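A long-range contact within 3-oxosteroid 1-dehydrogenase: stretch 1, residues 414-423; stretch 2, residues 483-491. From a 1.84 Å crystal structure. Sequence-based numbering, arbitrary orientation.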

# COMPACT_ATOMS: atom_id res chain seq x y z
N GLY A 414 -14.95 13.54 -19.39
CA GLY A 414 -13.65 14.05 -19.85
C GLY A 414 -12.69 14.32 -18.71
O GLY A 414 -11.58 14.83 -18.99
N LYS A 415 -13.04 13.98 -17.46
CA LYS A 415 -12.12 14.17 -16.30
C LYS A 415 -11.78 12.80 -15.65
O LYS A 415 -10.57 12.49 -15.51
CB LYS A 415 -12.75 15.09 -15.27
CG LYS A 415 -13.33 16.40 -15.82
CD LYS A 415 -12.31 17.33 -16.38
CE LYS A 415 -12.93 18.65 -16.82
NZ LYS A 415 -11.87 19.53 -17.36
N VAL A 416 -12.81 12.02 -15.30
CA VAL A 416 -12.65 10.66 -14.69
C VAL A 416 -12.90 9.59 -15.75
O VAL A 416 -12.27 8.52 -15.74
CB VAL A 416 -13.59 10.52 -13.48
CG1 VAL A 416 -13.63 9.08 -12.99
CG2 VAL A 416 -13.23 11.48 -12.37
N TYR A 417 -13.77 9.85 -16.73
CA TYR A 417 -14.04 8.86 -17.81
C TYR A 417 -14.39 9.60 -19.09
O TYR A 417 -14.93 10.73 -19.01
CB TYR A 417 -15.15 7.89 -17.38
CG TYR A 417 -16.49 8.57 -17.27
CD1 TYR A 417 -16.85 9.26 -16.13
CD2 TYR A 417 -17.34 8.64 -18.36
CE1 TYR A 417 -18.02 10.00 -16.06
CE2 TYR A 417 -18.53 9.35 -18.30
CZ TYR A 417 -18.87 10.05 -17.16
OH TYR A 417 -20.05 10.77 -17.10
N TRP A 418 -14.09 8.97 -20.22
CA TRP A 418 -14.55 9.39 -21.57
C TRP A 418 -15.57 8.35 -22.05
O TRP A 418 -15.40 7.16 -21.72
CB TRP A 418 -13.36 9.54 -22.51
CG TRP A 418 -12.42 10.66 -22.15
CD1 TRP A 418 -12.28 11.85 -22.81
CD2 TRP A 418 -11.44 10.67 -21.10
NE1 TRP A 418 -11.31 12.61 -22.23
CE2 TRP A 418 -10.79 11.93 -21.15
CE3 TRP A 418 -11.09 9.79 -20.06
CZ2 TRP A 418 -9.78 12.28 -20.26
CZ3 TRP A 418 -10.08 10.14 -19.19
CH2 TRP A 418 -9.45 11.38 -19.28
N ARG A 419 -16.60 8.80 -22.78
CA ARG A 419 -17.75 7.95 -23.18
C ARG A 419 -18.03 8.22 -24.66
O ARG A 419 -17.86 9.37 -25.10
CB ARG A 419 -18.92 8.22 -22.23
CG ARG A 419 -20.15 7.37 -22.52
CD ARG A 419 -21.35 7.72 -21.66
NE ARG A 419 -21.76 9.08 -22.01
CZ ARG A 419 -21.99 10.08 -21.18
NH1 ARG A 419 -21.91 9.91 -19.87
NH2 ARG A 419 -22.28 11.27 -21.66
N ASP A 420 -18.32 7.16 -25.41
CA ASP A 420 -18.63 7.27 -26.85
C ASP A 420 -19.51 6.09 -27.29
O ASP A 420 -19.36 4.97 -26.74
CB ASP A 420 -17.38 7.35 -27.71
CG ASP A 420 -17.64 8.07 -29.02
OD1 ASP A 420 -18.34 7.48 -29.88
OD2 ASP A 420 -17.12 9.20 -29.17
N ASP A 421 -20.37 6.34 -28.27
CA ASP A 421 -21.27 5.30 -28.83
C ASP A 421 -20.46 4.28 -29.63
O ASP A 421 -20.94 3.13 -29.75
CB ASP A 421 -22.33 5.94 -29.71
CG ASP A 421 -23.43 6.60 -28.92
OD1 ASP A 421 -23.63 6.27 -27.74
OD2 ASP A 421 -24.11 7.46 -29.52
N THR A 422 -19.32 4.67 -30.17
CA THR A 422 -18.44 3.77 -30.97
C THR A 422 -17.03 3.72 -30.38
O THR A 422 -16.58 4.71 -29.73
CB THR A 422 -18.39 4.18 -32.45
OG1 THR A 422 -17.67 5.40 -32.60
CG2 THR A 422 -19.76 4.33 -33.08
N LEU A 423 -16.33 2.64 -30.67
CA LEU A 423 -14.89 2.49 -30.33
C LEU A 423 -14.04 3.49 -31.11
O LEU A 423 -13.17 4.09 -30.51
CB LEU A 423 -14.46 1.05 -30.57
CG LEU A 423 -14.87 0.10 -29.44
CD1 LEU A 423 -14.77 -1.35 -29.88
CD2 LEU A 423 -14.06 0.36 -28.18
N LYS A 483 -21.03 -3.96 -26.20
CA LYS A 483 -22.32 -3.29 -25.93
C LYS A 483 -22.07 -1.81 -25.62
O LYS A 483 -21.53 -1.48 -24.56
CB LYS A 483 -23.06 -3.98 -24.79
CG LYS A 483 -24.34 -3.32 -24.27
CD LYS A 483 -24.92 -4.17 -23.16
CE LYS A 483 -25.87 -3.48 -22.20
NZ LYS A 483 -27.10 -3.01 -22.86
N PRO A 484 -22.52 -0.89 -26.50
CA PRO A 484 -22.36 0.54 -26.27
C PRO A 484 -23.12 1.01 -25.04
O PRO A 484 -24.06 0.35 -24.60
CB PRO A 484 -22.94 1.21 -27.53
CG PRO A 484 -23.06 0.12 -28.57
CD PRO A 484 -23.12 -1.19 -27.82
N PRO A 485 -22.77 2.17 -24.43
CA PRO A 485 -21.63 2.97 -24.83
C PRO A 485 -20.29 2.40 -24.33
O PRO A 485 -20.30 1.55 -23.43
CB PRO A 485 -21.92 4.33 -24.21
CG PRO A 485 -22.80 4.06 -23.04
CD PRO A 485 -23.51 2.76 -23.33
N TYR A 486 -19.20 2.86 -24.93
CA TYR A 486 -17.80 2.48 -24.62
C TYR A 486 -17.18 3.57 -23.74
O TYR A 486 -17.47 4.79 -23.91
CB TYR A 486 -17.00 2.26 -25.89
CG TYR A 486 -17.60 1.16 -26.72
CD1 TYR A 486 -17.44 -0.16 -26.37
CD2 TYR A 486 -18.40 1.46 -27.82
CE1 TYR A 486 -17.99 -1.18 -27.16
CE2 TYR A 486 -18.94 0.46 -28.61
CZ TYR A 486 -18.75 -0.86 -28.27
OH TYR A 486 -19.33 -1.87 -29.00
N TYR A 487 -16.33 3.12 -22.80
CA TYR A 487 -15.73 4.00 -21.78
C TYR A 487 -14.22 3.87 -21.84
O TYR A 487 -13.69 2.78 -22.14
CB TYR A 487 -16.22 3.66 -20.37
CG TYR A 487 -17.66 3.99 -20.14
CD1 TYR A 487 -18.67 3.13 -20.55
CD2 TYR A 487 -18.01 5.17 -19.54
CE1 TYR A 487 -20.00 3.45 -20.31
CE2 TYR A 487 -19.33 5.50 -19.29
CZ TYR A 487 -20.33 4.63 -19.69
OH TYR A 487 -21.63 4.94 -19.47
N ALA A 488 -13.53 4.98 -21.57
CA ALA A 488 -12.07 4.99 -21.38
C ALA A 488 -11.79 5.67 -20.05
O ALA A 488 -12.48 6.62 -19.69
CB ALA A 488 -11.32 5.66 -22.50
N MET A 489 -10.74 5.19 -19.40
CA MET A 489 -10.18 5.85 -18.20
C MET A 489 -8.65 5.94 -18.40
O MET A 489 -8.05 5.10 -19.10
CB MET A 489 -10.55 5.10 -16.93
CG MET A 489 -12.06 5.16 -16.69
SD MET A 489 -12.59 4.18 -15.26
CE MET A 489 -12.08 5.24 -13.90
N ARG A 490 -8.11 7.05 -17.95
CA ARG A 490 -6.67 7.37 -18.06
C ARG A 490 -5.95 6.75 -16.87
O ARG A 490 -6.17 7.19 -15.74
CB ARG A 490 -6.47 8.88 -18.10
CG ARG A 490 -5.00 9.29 -18.17
CD ARG A 490 -4.79 10.79 -17.97
NE ARG A 490 -5.69 11.34 -16.97
CZ ARG A 490 -6.45 12.43 -17.12
NH1 ARG A 490 -6.27 13.25 -18.15
NH2 ARG A 490 -7.34 12.72 -16.18
N VAL A 491 -5.09 5.79 -17.15
CA VAL A 491 -4.29 5.09 -16.11
C VAL A 491 -2.89 5.73 -16.05
O VAL A 491 -2.04 5.53 -16.95
CB VAL A 491 -4.27 3.58 -16.40
CG1 VAL A 491 -3.42 2.91 -15.39
CG2 VAL A 491 -5.68 2.99 -16.31
O HOH W 1 -8.43 14.77 -17.73
O HOH W 2 -9.01 10.70 -14.43
O HOH W 3 -9.55 8.35 -15.85

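The apolar centre of this contact is built largely from aromatic rings set along two antiparallel strands. Tyr486, with the largest area covered by the opposing stretch, projects from the same face of the sheet as Trp418, Asp420 and Ala488. Its ring offers one face to Leu423, whose CG lies 3.9 Å from the Tyr486 ring centroid and almost exactly on the ring normal, a CH-pi contact that a branched aliphatic side chain makes well. Although the CA-to-CB bond of Leu423 points sideways, its end comes nearer, and CD2 of Leu423 reaches to 3.9 Å from CD1 of Tyr486. Farther along this face, the small side chain of Ala488 lies beside the start of the Trp418 side chain, with their CB atoms 4.4 Å apart.

Arg419 and Tyr487 share the other face. The aliphatic part of Arg419 covers the tyrosine ring, its CG 4.2 Å from the Tyr487 ring centroid, while its guanidinium is engaged through NH1 elsewhere in the structure. A long side chain suits this position because its methylenes can pack while its charged end remains free to bond. The rings of Tyr417 and Tyr487 meet obliquely, CD2 to CD2 at 3.7 Å. Beyond them the flexible thioether of Met489 follows Val416, with CE of Met489 4.2 Å from CG1 of Val416.

The backbone ties these layers together. Trp418 and Ala488 form one hydrogen-bonded pair, N of each donating to O of the other at 2.9 Å. Asp420 and Tyr486 form the next: Asp420 N to Tyr486 O is 2.9 Å, and Tyr486 N to Asp420 O is 2.8 Å. Between them, Arg419 and Tyr487 are a non-hydrogen-bonded pair, but their CA atoms approach carbonyls, Arg419 CA lying 3.3 Å from Tyr486 O and Tyr487 CA 3.2 Å from Trp418 O. Pro485, which follows a cis peptide bond and has no amide hydrogen to donate, lies just before the strand, where its CB packs 3.9 Å from CG of Arg419.

As the first strand ends, OD1 of Asp420 accepts a hydrogen bond from Thr422 N at 3.0 Å, bracing the turn towards the helix that Thr422 caps. At the opposite end, Arg490 lays a face of its planar guanidinium against the edge of the Trp418 ring, CZ to CH2 at 3.8 Å. Water completes this polar margin: one molecule donates to Val416 O at 2.7 Å and accepts from Arg490 N at 2.9 Å, linking the backbones where direct pairing has stopped.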